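Local coordinates for outer membrane protein SusF (Bacteroides thetaiotaomicron, PDB 4FE9) that binds starch at the cell surface through its carbohydrate-binding modules, ahead of starch transport into the periplasm, at residues A[287-292]-A[425-430]; A[398-403]-A[459-464]; A[409-414]-A[449-454]; A[432-437]-A[445-450]. One frame throughout, in Å; residues are numbered along the deposited sequence.

Interaction 1. Residues A[287-292]-A[425-430]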
loop_
_atom_site.group_PDB
_atom_site.type_symbol
_atom_site.label_atom_id
_atom_site.label_comp_id
_atom_site.label_asym_id
_atom_site.label_seq_id
_atom_site.Cartn_x
_atom_site.Cartn_y
_atom_site.Cartn_z
ATOM N N PRO A 287 -10.982 -5.902 17.642
ATOM C CA PRO A 287 -11.203 -5.014 16.477
ATOM C C PRO A 287 -11.076 -3.521 16.852
ATOM O O PRO A 287 -11.553 -3.110 17.893
ATOM C CB PRO A 287 -12.651 -5.365 16.003
ATOM C CG PRO A 287 -13.324 -5.983 17.203
ATOM C CD PRO A 287 -12.231 -6.468 18.188
ATOM N N VAL A 288 -10.413 -2.739 16.012
ATOM C CA VAL A 288 -10.452 -1.295 16.135
ATOM C C VAL A 288 -11.836 -0.759 15.699
ATOM O O VAL A 288 -12.345 -1.142 14.651
ATOM C CB VAL A 288 -9.337 -0.623 15.259
ATOM C CG1 VAL A 288 -9.434 0.892 15.346
ATOM C CG2 VAL A 288 -7.954 -1.103 15.700
ATOM N N ASN A 289 -12.421 0.131 16.510
ATOM C CA ASN A 289 -13.819 0.548 16.340
ATOM C C ASN A 289 -14.054 1.192 14.978
ATOM O O ASN A 289 -13.306 2.081 14.574
ATOM C CB ASN A 289 -14.219 1.527 17.446
ATOM C CG ASN A 289 -15.719 1.873 17.418
ATOM O OD1 ASN A 289 -16.176 2.579 16.540
ATOM N ND2 ASN A 289 -16.440 1.455 18.437
ATOM N N GLY A 290 -15.031 0.647 14.237
ATOM C CA GLY A 290 -15.484 1.224 12.977
ATOM C C GLY A 290 -14.412 1.197 11.919
ATOM O O GLY A 290 -14.413 2.030 11.022
ATOM N N THR A 291 -13.380 0.371 12.119
ATOM C CA THR A 291 -12.212 0.459 11.257
ATOM C C THR A 291 -11.915 -0.876 10.617
ATOM O O THR A 291 -11.353 -1.777 11.248
ATOM C CB THR A 291 -10.951 1.023 11.993
ATOM O OG1 THR A 291 -11.273 2.275 12.639
ATOM C CG2 THR A 291 -9.822 1.239 11.010
ATOM N N LYS A 292 -12.314 -0.981 9.354
ATOM C CA LYS A 292 -12.315 -2.223 8.564
ATOM C C LYS A 292 -11.018 -3.064 8.695
ATOM O O LYS A 292 -9.950 -2.646 8.281
ATOM C CB LYS A 292 -12.546 -1.843 7.082
ATOM C CG LYS A 292 -12.680 -3.000 6.116
ATOM C CD LYS A 292 -12.719 -2.493 4.646
ATOM C CE LYS A 292 -14.136 -2.154 4.209
ATOM N NZ LYS A 292 -14.863 -3.378 3.793
ATOM N N ASP A 425 -9.074 9.954 18.257
ATOM C CA ASP A 425 -9.785 8.686 18.150
ATOM C C ASP A 425 -9.225 7.637 19.110
ATOM O O ASP A 425 -9.317 6.421 18.856
ATOM C CB ASP A 425 -9.689 8.159 16.723
ATOM C CG ASP A 425 -10.555 8.963 15.735
ATOM O OD1 ASP A 425 -11.415 9.756 16.189
ATOM O OD2 ASP A 425 -10.358 8.785 14.512
ATOM N N TRP A 426 -8.713 8.100 20.245
ATOM C CA TRP A 426 -8.260 7.187 21.301
ATOM C C TRP A 426 -9.358 6.192 21.693
ATOM O O TRP A 426 -9.072 5.043 21.987
ATOM C CB TRP A 426 -7.825 7.983 22.533
ATOM C CG TRP A 426 -8.952 8.700 23.189
ATOM C CD1 TRP A 426 -9.419 9.935 22.875
ATOM C CD2 TRP A 426 -9.865 8.159 24.159
ATOM N NE1 TRP A 426 -10.540 10.231 23.632
ATOM C CE2 TRP A 426 -10.816 9.161 24.443
ATOM C CE3 TRP A 426 -9.938 6.941 24.848
ATOM C CZ2 TRP A 426 -11.867 8.968 25.357
ATOM C CZ3 TRP A 426 -10.972 6.751 25.773
ATOM C CH2 TRP A 426 -11.907 7.767 26.031
ATOM N N TRP A 427 -10.623 6.622 21.607
ATOM C CA TRP A 427 -11.740 5.788 22.119
ATOM C C TRP A 427 -12.022 4.598 21.175
ATOM O O TRP A 427 -12.834 3.748 21.479
ATOM C CB TRP A 427 -12.992 6.623 22.252
ATOM C CG TRP A 427 -13.272 7.417 21.032
ATOM C CD1 TRP A 427 -12.847 8.689 20.771
ATOM C CD2 TRP A 427 -13.992 6.993 19.884
ATOM N NE1 TRP A 427 -13.228 9.063 19.515
ATOM C CE2 TRP A 427 -13.911 8.034 18.933
ATOM C CE3 TRP A 427 -14.653 5.797 19.532
ATOM C CZ2 TRP A 427 -14.572 7.981 17.693
ATOM C CZ3 TRP A 427 -15.274 5.723 18.262
ATOM C CH2 TRP A 427 -15.199 6.800 17.355
ATOM N N LYS A 428 -11.425 4.613 19.989
ATOM C CA LYS A 428 -11.547 3.460 19.081
ATOM C C LYS A 428 -10.862 2.199 19.607
ATOM O O LYS A 428 -11.068 1.106 19.084
ATOM C CB LYS A 428 -11.056 3.824 17.690
ATOM C CG LYS A 428 -12.050 4.783 16.967
ATOM C CD LYS A 428 -11.510 5.300 15.623
ATOM C CE LYS A 428 -12.545 6.179 14.966
ATOM N NZ LYS A 428 -12.334 6.293 13.542
ATOM N N THR A 429 -9.976 2.379 20.577
ATOM C CA THR A 429 -9.266 1.271 21.177
ATOM C C THR A 429 -9.262 1.440 22.685
ATOM O O THR A 429 -8.212 1.645 23.317
ATOM C CB THR A 429 -7.774 1.141 20.622
ATOM O OG1 THR A 429 -7.065 2.365 20.845
ATOM C CG2 THR A 429 -7.779 0.840 19.099
ATOM N N GLU A 430 -10.447 1.426 23.269
ATOM C CA GLU A 430 -10.549 1.621 24.696
ATOM C C GLU A 430 -11.189 0.430 25.345
ATOM O O GLU A 430 -11.686 -0.499 24.658
ATOM C CB GLU A 430 -11.286 2.935 25.047
ATOM C CG GLU A 430 -12.841 2.886 24.803
ATOM C CD GLU A 430 -13.604 3.950 25.579
ATOM O OE1 GLU A 430 -13.211 4.258 26.757
ATOM O OE2 GLU A 430 -14.675 4.388 25.069
HETATM O O HOH W 1 -10.755 -1.492 19.895
#

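Interaction 2. Residues A[398-403]-A[459-464]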
loop_
_atom_site.group_PDB
_atom_site.type_symbol
_atom_site.label_atom_id
_atom_site.label_comp_id
_atom_site.label_asym_id
_atom_site.label_seq_id
_atom_site.Cartn_x
_atom_site.Cartn_y
_atom_site.Cartn_z
ATOM N N ASP A 398 3.792 -12.234 33.343
ATOM C CA ASP A 398 2.494 -12.414 33.986
ATOM C C ASP A 398 2.209 -11.372 35.018
ATOM O O ASP A 398 1.315 -11.541 35.826
ATOM C CB ASP A 398 2.351 -13.819 34.587
ATOM C CG ASP A 398 3.460 -14.147 35.642
ATOM O OD1 ASP A 398 3.792 -15.331 35.779
ATOM O OD2 ASP A 398 3.975 -13.221 36.327
ATOM N N GLY A 399 2.916 -10.253 34.945
ATOM C CA GLY A 399 2.664 -9.148 35.843
ATOM C C GLY A 399 1.554 -8.250 35.331
ATOM O O GLY A 399 0.783 -8.640 34.444
ATOM N N GLU A 400 1.566 -6.998 35.774
ATOM C CA GLU A 400 0.399 -6.162 35.673
ATOM C C GLU A 400 0.812 -4.752 35.346
ATOM O O GLU A 400 1.828 -4.265 35.845
ATOM C CB GLU A 400 -0.427 -6.231 36.985
ATOM C CG GLU A 400 -0.943 -7.665 37.276
ATOM C CD GLU A 400 -1.767 -7.791 38.578
ATOM O OE1 GLU A 400 -2.485 -8.808 38.705
ATOM O OE2 GLU A 400 -1.673 -6.901 39.474
ATOM N N PHE A 401 0.160 -4.174 34.347
ATOM C CA PHE A 401 0.269 -2.749 34.124
ATOM C C PHE A 401 -0.503 -2.060 35.242
ATOM O O PHE A 401 -1.561 -2.528 35.644
ATOM C CB PHE A 401 -0.323 -2.373 32.740
ATOM C CG PHE A 401 0.373 -3.045 31.564
ATOM C CD1 PHE A 401 0.296 -4.401 31.384
ATOM C CD2 PHE A 401 1.070 -2.298 30.633
ATOM C CE1 PHE A 401 0.961 -5.025 30.323
ATOM C CE2 PHE A 401 1.710 -2.915 29.555
ATOM C CZ PHE A 401 1.647 -4.282 29.411
ATOM N N VAL A 402 0.019 -0.945 35.733
ATOM C CA VAL A 402 -0.612 -0.241 36.834
ATOM C C VAL A 402 -0.666 1.223 36.547
ATOM O O VAL A 402 0.285 1.788 36.026
ATOM C CB VAL A 402 0.139 -0.511 38.193
ATOM C CG1 VAL A 402 -0.581 0.192 39.366
ATOM C CG2 VAL A 402 0.231 -2.009 38.444
ATOM N N SER A 403 -1.844 1.809 36.745
ATOM C CA SER A 403 -2.067 3.218 36.464
ATOM C C SER A 403 -1.515 4.096 37.576
ATOM O O SER A 403 -1.306 3.626 38.691
ATOM C CB SER A 403 -3.576 3.495 36.285
ATOM O OG SER A 403 -4.312 3.199 37.475
ATOM N N TYR A 459 -5.440 -2.157 37.921
ATOM C CA TYR A 459 -4.484 -3.249 37.681
ATOM C C TYR A 459 -4.946 -4.154 36.542
ATOM O O TYR A 459 -5.993 -4.790 36.641
ATOM C CB TYR A 459 -4.276 -4.102 38.964
ATOM C CG TYR A 459 -3.759 -3.315 40.159
ATOM C CD1 TYR A 459 -2.471 -3.519 40.657
ATOM C CD2 TYR A 459 -4.543 -2.348 40.763
ATOM C CE1 TYR A 459 -1.972 -2.733 41.679
ATOM C CE2 TYR A 459 -4.068 -1.587 41.802
ATOM C CZ TYR A 459 -2.793 -1.797 42.273
ATOM O OH TYR A 459 -2.351 -1.051 43.319
ATOM N N LEU A 460 -4.079 -4.352 35.542
ATOM C CA LEU A 460 -4.439 -5.157 34.372
ATOM C C LEU A 460 -3.508 -6.322 34.184
ATOM O O LEU A 460 -2.300 -6.141 33.992
ATOM C CB LEU A 460 -4.426 -4.304 33.099
ATOM C CG LEU A 460 -5.213 -3.000 33.120
ATOM C CD1 LEU A 460 -4.743 -2.081 32.017
ATOM C CD2 LEU A 460 -6.690 -3.294 32.983
ATOM N N ASN A 461 -4.074 -7.507 34.100
ATOM C CA ASN A 461 -3.334 -8.647 33.645
ATOM C C ASN A 461 -3.760 -9.053 32.250
ATOM O O ASN A 461 -4.729 -9.781 32.078
ATOM C CB ASN A 461 -3.525 -9.814 34.610
ATOM C CG ASN A 461 -2.595 -10.963 34.318
ATOM O OD1 ASN A 461 -2.288 -11.255 33.158
ATOM N ND2 ASN A 461 -2.232 -11.700 35.360
ATOM N N PHE A 462 -3.006 -8.615 31.250
ATOM C CA PHE A 462 -3.379 -8.879 29.875
ATOM C C PHE A 462 -3.207 -10.312 29.519
ATOM O O PHE A 462 -3.902 -10.822 28.651
ATOM C CB PHE A 462 -2.594 -8.010 28.917
ATOM C CG PHE A 462 -3.055 -6.613 28.871
ATOM C CD1 PHE A 462 -4.217 -6.279 28.195
ATOM C CD2 PHE A 462 -2.278 -5.601 29.400
ATOM C CE1 PHE A 462 -4.644 -4.964 28.136
ATOM C CE2 PHE A 462 -2.671 -4.280 29.313
ATOM C CZ PHE A 462 -3.855 -3.953 28.663
ATOM N N GLY A 463 -2.311 -10.999 30.223
ATOM C CA GLY A 463 -2.127 -12.442 30.008
ATOM C C GLY A 463 -3.360 -13.204 30.439
ATOM O O GLY A 463 -3.752 -14.186 29.815
ATOM N N ASN A 464 -3.959 -12.750 31.536
ATOM C CA ASN A 464 -5.133 -13.401 32.114
ATOM C C ASN A 464 -6.427 -12.894 31.479
ATOM O O ASN A 464 -7.372 -13.658 31.279
ATOM C CB ASN A 464 -5.185 -13.129 33.608
ATOM C CG ASN A 464 -4.750 -14.289 34.404
ATOM O OD1 ASN A 464 -5.251 -14.522 35.505
ATOM N ND2 ASN A 464 -3.810 -15.064 33.860
#

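Interaction 3. Residues A[409-414]-A[449-454]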
loop_
_atom_site.group_PDB
_atom_site.type_symbol
_atom_site.label_atom_id
_atom_site.label_comp_id
_atom_site.label_asym_id
_atom_site.label_seq_id
_atom_site.Cartn_x
_atom_site.Cartn_y
_atom_site.Cartn_z
ATOM N N ASP A 409 -12.274 11.494 42.379
ATOM C CA ASP A 409 -13.369 10.587 42.073
ATOM C C ASP A 409 -13.870 10.890 40.672
ATOM O O ASP A 409 -13.810 12.023 40.228
ATOM C CB ASP A 409 -14.496 10.741 43.102
ATOM C CG ASP A 409 -13.971 10.774 44.536
ATOM O OD1 ASP A 409 -13.618 9.688 45.073
ATOM O OD2 ASP A 409 -13.766 11.899 45.056
ATOM N N GLY A 410 -14.255 9.853 39.945
ATOM C CA GLY A 410 -14.824 10.035 38.615
ATOM C C GLY A 410 -14.927 8.728 37.870
ATOM O O GLY A 410 -14.604 7.654 38.414
ATOM N N ALA A 411 -15.467 8.796 36.652
ATOM C CA ALA A 411 -15.542 7.619 35.782
ATOM C C ALA A 411 -14.147 7.296 35.248
ATOM O O ALA A 411 -13.415 8.189 34.867
ATOM C CB ALA A 411 -16.503 7.871 34.636
ATOM N N VAL A 412 -13.755 6.041 35.378
ATOM C CA VAL A 412 -12.501 5.547 34.831
ATOM C C VAL A 412 -12.637 5.298 33.316
ATOM O O VAL A 412 -13.586 4.681 32.875
ATOM C CB VAL A 412 -12.096 4.239 35.502
ATOM C CG1 VAL A 412 -10.763 3.712 34.907
ATOM C CG2 VAL A 412 -11.980 4.430 37.027
ATOM N N ARG A 413 -11.709 5.843 32.542
ATOM C CA ARG A 413 -11.500 5.420 31.167
ATOM C C ARG A 413 -10.042 4.981 30.951
ATOM O O ARG A 413 -9.112 5.532 31.586
ATOM C CB ARG A 413 -11.873 6.554 30.201
ATOM C CG ARG A 413 -13.300 7.069 30.350
ATOM C CD ARG A 413 -14.344 6.046 29.799
ATOM N NE ARG A 413 -14.508 6.134 28.325
ATOM C CZ ARG A 413 -15.307 7.003 27.692
ATOM N NH1 ARG A 413 -15.919 7.973 28.369
ATOM N NH2 ARG A 413 -15.422 6.960 26.359
ATOM N N ILE A 414 -9.854 3.937 30.146
ATOM C CA ILE A 414 -8.511 3.414 29.825
ATOM C C ILE A 414 -8.433 3.198 28.299
ATOM O O ILE A 414 -9.427 2.753 27.667
ATOM C CB ILE A 414 -8.261 2.052 30.508
ATOM C CG1 ILE A 414 -8.870 2.031 31.922
ATOM C CG2 ILE A 414 -6.738 1.723 30.546
ATOM C CD1 ILE A 414 -9.019 0.626 32.492
ATOM N N ALA A 449 -20.504 3.092 32.683
ATOM C CA ALA A 449 -19.500 3.839 33.435
ATOM C C ALA A 449 -19.029 3.007 34.630
ATOM O O ALA A 449 -19.830 2.345 35.282
ATOM C CB ALA A 449 -20.086 5.175 33.921
ATOM N N VAL A 450 -17.742 3.083 34.936
ATOM C CA VAL A 450 -17.173 2.411 36.133
ATOM C C VAL A 450 -16.442 3.439 36.987
ATOM O O VAL A 450 -15.653 4.218 36.458
ATOM C CB VAL A 450 -16.202 1.310 35.735
ATOM C CG1 VAL A 450 -15.451 0.774 36.972
ATOM C CG2 VAL A 450 -16.940 0.199 35.035
ATOM N N GLN A 451 -16.921 3.626 38.225
ATOM C CA GLN A 451 -16.434 4.717 39.107
ATOM C C GLN A 451 -15.147 4.297 39.825
ATOM O O GLN A 451 -14.990 3.141 40.215
ATOM C CB GLN A 451 -17.493 5.111 40.160
ATOM C CG GLN A 451 -18.812 5.559 39.590
ATOM C CD GLN A 451 -18.677 6.756 38.663
ATOM O OE1 GLN A 451 -17.975 7.712 38.973
ATOM N NE2 GLN A 451 -19.434 6.747 37.567
ATOM N N GLY A 452 -14.234 5.239 39.979
ATOM C CA GLY A 452 -13.119 5.074 40.903
ATOM C C GLY A 452 -13.054 6.223 41.872
ATOM O O GLY A 452 -13.637 7.279 41.623
ATOM N N LYS A 453 -12.279 6.052 42.947
ATOM C CA LYS A 453 -12.087 7.130 43.958
ATOM C C LYS A 453 -10.638 7.574 44.049
ATOM O O LYS A 453 -9.723 6.774 43.855
ATOM C CB LYS A 453 -12.575 6.678 45.347
ATOM C CG LYS A 453 -13.971 6.055 45.358
ATOM C CD LYS A 453 -13.895 4.562 45.635
ATOM C CE LYS A 453 -14.116 4.261 47.117
ATOM N NZ LYS A 453 -15.565 4.080 47.425
ATOM N N THR A 454 -10.440 8.817 44.463
ATOM C CA THR A 454 -9.098 9.366 44.645
ATOM C C THR A 454 -8.124 8.354 45.223
ATOM O O THR A 454 -8.490 7.519 46.062
ATOM C CB THR A 454 -9.118 10.599 45.531
ATOM O OG1 THR A 454 -10.312 11.334 45.277
ATOM C CG2 THR A 454 -7.900 11.500 45.242
HETATM O O HOH W 2 -16.239 4.555 33.012
#

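Interaction 4. Residues A[432-437]-A[445-450]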
loop_
_atom_site.group_PDB
_atom_site.type_symbol
_atom_site.label_atom_id
_atom_site.label_comp_id
_atom_site.label_asym_id
_atom_site.label_seq_id
_atom_site.Cartn_x
_atom_site.Cartn_y
_atom_site.Cartn_z
ATOM N N ILE A 432 -12.241 -1.283 29.645
ATOM C CA ILE A 432 -12.514 -1.058 31.067
ATOM C C ILE A 432 -12.552 -2.449 31.770
ATOM O O ILE A 432 -12.318 -3.482 31.127
ATOM C CB ILE A 432 -13.850 -0.259 31.247
ATOM C CG1 ILE A 432 -13.924 0.424 32.626
ATOM C CG2 ILE A 432 -15.072 -1.166 30.983
ATOM C CD1 ILE A 432 -12.824 1.415 32.879
ATOM N N ILE A 433 -12.761 -2.461 33.085
ATOM C CA ILE A 433 -12.947 -3.723 33.839
ATOM C C ILE A 433 -14.390 -3.847 34.348
ATOM O O ILE A 433 -14.895 -2.930 34.992
ATOM C CB ILE A 433 -11.998 -3.772 35.075
ATOM C CG1 ILE A 433 -10.564 -3.836 34.625
ATOM C CG2 ILE A 433 -12.311 -4.940 35.954
ATOM C CD1 ILE A 433 -9.879 -2.548 34.814
ATOM N N PHE A 434 -15.030 -4.994 34.081
ATOM C CA PHE A 434 -16.307 -5.352 34.725
ATOM C C PHE A 434 -16.124 -6.709 35.358
ATOM O O PHE A 434 -15.759 -7.673 34.666
ATOM C CB PHE A 434 -17.455 -5.465 33.690
ATOM C CG PHE A 434 -17.791 -4.153 32.963
ATOM C CD1 PHE A 434 -18.182 -3.008 33.692
ATOM C CD2 PHE A 434 -17.974 -4.149 31.554
ATOM C CE1 PHE A 434 -18.603 -1.818 33.011
ATOM C CE2 PHE A 434 -18.389 -2.997 30.881
ATOM C CZ PHE A 434 -18.683 -1.808 31.619
ATOM N N ASP A 435 -16.445 -6.801 36.651
ATOM C CA ASP A 435 -16.353 -8.064 37.398
ATOM C C ASP A 435 -14.970 -8.720 37.288
ATOM O O ASP A 435 -14.882 -9.897 37.008
ATOM C CB ASP A 435 -17.418 -9.058 36.907
ATOM C CG ASP A 435 -18.849 -8.504 37.022
ATOM O OD1 ASP A 435 -19.218 -7.997 38.117
ATOM O OD2 ASP A 435 -19.621 -8.626 36.028
ATOM N N GLY A 436 -13.904 -7.935 37.432
ATOM C CA GLY A 436 -12.528 -8.480 37.419
ATOM C C GLY A 436 -12.113 -9.112 36.075
ATOM O O GLY A 436 -11.178 -9.892 36.016
ATOM N N GLN A 437 -12.842 -8.786 35.005
ATOM C CA GLN A 437 -12.392 -9.069 33.639
ATOM C C GLN A 437 -12.056 -7.792 32.829
ATOM O O GLN A 437 -12.688 -6.745 33.003
ATOM C CB GLN A 437 -13.449 -9.849 32.919
ATOM C CG GLN A 437 -12.924 -11.034 32.239
ATOM C CD GLN A 437 -13.355 -12.277 32.900
ATOM O OE1 GLN A 437 -14.310 -12.269 33.660
ATOM N NE2 GLN A 437 -12.744 -13.388 32.528
ATOM N N GLY A 445 -20.595 0.644 21.407
ATOM C CA GLY A 445 -20.690 2.065 21.824
ATOM C C GLY A 445 -20.033 2.296 23.178
ATOM O O GLY A 445 -19.316 1.406 23.721
ATOM N N ASP A 446 -20.294 3.457 23.765
ATOM C CA ASP A 446 -19.727 3.763 25.072
ATOM C C ASP A 446 -20.086 2.639 26.013
ATOM O O ASP A 446 -21.222 2.186 26.026
ATOM C CB ASP A 446 -20.304 5.063 25.604
ATOM C CG ASP A 446 -19.791 6.294 24.841
ATOM O OD1 ASP A 446 -20.318 7.393 25.084
ATOM O OD2 ASP A 446 -18.797 6.179 24.104
ATOM N N GLN A 447 -19.141 2.250 26.858
ATOM C CA GLN A 447 -19.384 1.234 27.866
ATOM C C GLN A 447 -20.052 1.837 29.082
ATOM O O GLN A 447 -19.936 3.048 29.334
ATOM C CB GLN A 447 -18.066 0.522 28.247
ATOM C CG GLN A 447 -17.447 -0.255 27.053
ATOM C CD GLN A 447 -16.088 -0.836 27.356
ATOM O OE1 GLN A 447 -15.147 -0.045 27.593
ATOM N NE2 GLN A 447 -15.962 -2.087 27.362
ATOM N N ALA A 448 -20.748 1.004 29.835
ATOM C CA ALA A 448 -21.304 1.424 31.130
ATOM C C ALA A 448 -20.215 1.961 32.049
ATOM O O ALA A 448 -19.064 1.505 31.989
ATOM C CB ALA A 448 -22.062 0.259 31.794
ATOM N N ALA A 449 -20.504 3.092 32.683
ATOM C CA ALA A 449 -19.500 3.839 33.435
ATOM C C ALA A 449 -19.029 3.007 34.630
ATOM O O ALA A 449 -19.830 2.345 35.282
ATOM C CB ALA A 449 -20.086 5.175 33.921
ATOM N N VAL A 450 -17.742 3.083 34.936
ATOM C CA VAL A 450 -17.173 2.411 36.133
ATOM C C VAL A 450 -16.442 3.439 36.987
ATOM O O VAL A 450 -15.653 4.218 36.458
ATOM C CB VAL A 450 -16.202 1.310 35.735
ATOM C CG1 VAL A 450 -15.451 0.774 36.972
ATOM C CG2 VAL A 450 -16.940 0.199 35.035
#

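Interaction 1. Residues A[287-292]-A[425-430]
Asn289 and Lys428 meet at a loop-to-loop contact between two carbohydrate-binding modules. Segment 287-292, which holds a type II turn from Val288 to Thr291, links strands 283-287 and 294-301 of the second module. Segment 425-430, with its short 3-10 segment 426-428, leads into strand 430-434 of the third. One direct hydrogen bond joins them: Asn289 N donates to Lys428 O at 3.1 Å. The N-H points almost straight at the oxygen (167°) and uses a lone pair in the carbonyl plane. A water adds a second link, donating to Pro287 O and to Lys428 O. Lys428 O therefore takes two donors.

The side chains pack around this link. The Lys428 chain is extended beyond CG and passes Asn289, with CG 3.8 Å from Asn289 O and CB 3.9 Å from Asn289 CB. Its CG also lies over one face of the Trp427 ring, toward the rim. Its NZ forms a salt bridge with Asp425 OD2 at 3.3 Å, as a hydrogen bond a weak one. The Asn289 side chain has CG anti to the backbone N (chi1 -173°), and OD1 stands 3.7 Å from Trp427 CZ3 at the ring edge. Asn289 ND2 bonds to Gly442 O, and Gly290 N to Asn443 OD1, both of the third module. Nearby, Val288 CG2 touches Thr429 CG2. An alanine in place of Lys428 would probably leave Asp425 without its salt-bridge partner and remove the methylenes on the Trp427 face and beside Asn289 O. Backbone and side-chain hydrogen bonds, a shared water and aliphatic contact thus join the modules here, with no salt bridge between the two segments.

Interaction 2. Residues A[398-403]-A[459-464]
The edge of Phe462 meets the face of Phe401 in a T-shaped pair, with centroids 5.0 Å apart and planes at 86°. With Phe401 CG anti to the carbonyl carbon (chi1 -60°), Phe462 CE2 lies over the ring near its rim, and Phe462 CD2 comes 3.4 Å from Phe401 CE1. On the other face of the strand pair, Val402 CG1 sits over the Tyr459 ring in a CH-pi contact, 4.3 Å from the centroid. Glu400 OE2 reaches the edge of that ring, 3.7 Å from Tyr459 CD1.

Backbone pairing brings the strand residues together. Phe401 and Leu460 are an antiparallel hydrogen-bonded pair. Leu460 N donates to Phe401 O at 3.1 Å; Phe401 N returns a more bent bond to Leu460 O (136° at the hydrogen). Past the strand, Asn461 OD1 accepts from Asn464 N, which stands well above the amide plane, in an Asx motif.

Further out, Arg468 forms a salt bridge with Glu400 and a cation-pi contact with Tyr459. Phe401 meets Trp349 edge-to-face, and both phenylalanines touch Ile298 of the second module. This is an antiparallel beta ladder, with strand 458-461 as the middle strand of a three-stranded sheet in the third carbohydrate-binding module.

Interaction 3. Residues A[409-414]-A[449-454]
Asp409 lays its carboxylate against the backbone and CB of Lys453. Its OD1 is 3.2 Å from Lys453 CA. With CG anti to the carbonyl carbon (chi1 -46°), the carboxylate carbon lies near Thr454, and OD1 takes a weak hydrogen bond from Thr454 N at 3.4 Å. Lys453 NZ is 6.4 Å from Asp409 OD1, so the charged atoms are not in contact.

Beyond this end the backbones form a short antiparallel ladder. Gly410 and Gly452 are a hydrogen-bonded pair. Gly452 N donates to Gly410 O at 2.9 Å, nearly straight (175°), and Gly410 N to Gly452 O at 3.1 Å. Val412 N then donates to Val450 O at 2.8 Å. Past that bond a water bridges Val412 O and Val450 N, extending the link by one more step. Gly452, without a side chain, lets Val412 CG2 lie close on its backbone, 3.8 Å from Gly452 N. The Gln451 chain bends at chi2, and OE1 lies 3.4 Å from Gly410 C.

The contact joins strand 451-452 to one end of strand 410-415. Strand 410-415 also pairs with strands 371-374 and 430-434. The Val412 side chain also touches Ile432, Val458 and Phe406.

Interaction 4. Residues A[432-437]-A[445-450]
The Phe434 ring carries Ile432 CG2 over one face, toward the rim, and Ala448 O in its plane at the edge. That oxygen is 3.4 Å from Phe434 CZ. Val450 CG2 comes in obliquely, 3.3 Å from Phe434 CE1. Ala448 CB touches the ring as well, 4.0 Å from Phe434 CZ. Gln447 CB also approaches CZ obliquely.

Ile432 packs beside the ring. Its CG1 is anti to the backbone N (chi1 -160°) and meets Val450 CG2 at 3.9 Å. Its CG2 meets the amide of Gln447, 3.6 Å from OE1. Ile432 and Gln447 run antiparallel past one another. Gln447 is extended beyond CG, and its NE2 bonds to Ala439 O, which helps hold the amide beside Ile432. No hydrogen bond joins the two segments, so the contact rests on van der Waals packing.

An alanine at Phe434 would probably remove the ring contacts of Val450 CG2, Ala448 O and Ile432 CG2, leaving a gap between strand and loop.

Phe434 also starts a type I' turn to Gln437, which connects strands 430-434 and 437-440. Segment 445-450 passes alongside this hairpin on its way to strand 451-452, while Ile432 also packs on Val412 and Ile414 of strand 410-415.

Overall arrangement
Interaction 1 joins the second and third carbohydrate-binding modules; interactions 2, 3 and 4 lie within the third, though interaction 2 also faces the second. Interactions 3 and 4 are closest, with centres about 10 Å apart. They share Ala449 and Val450, and strands 410-415 and 430-434 are neighbours in one sheet. Interaction 2 belongs to a separate three-stranded sheet, and its Leu460 packs on Ile433 of interaction 4. Along the chain, segments 398-403 and 459-464 enclose both interactions 3 and 4. Interaction 1 lies about 21 Å from interaction 3 between centres, yet Glu430 forms a salt bridge with Arg413. This junction is thus tied directly into the third module's sheet.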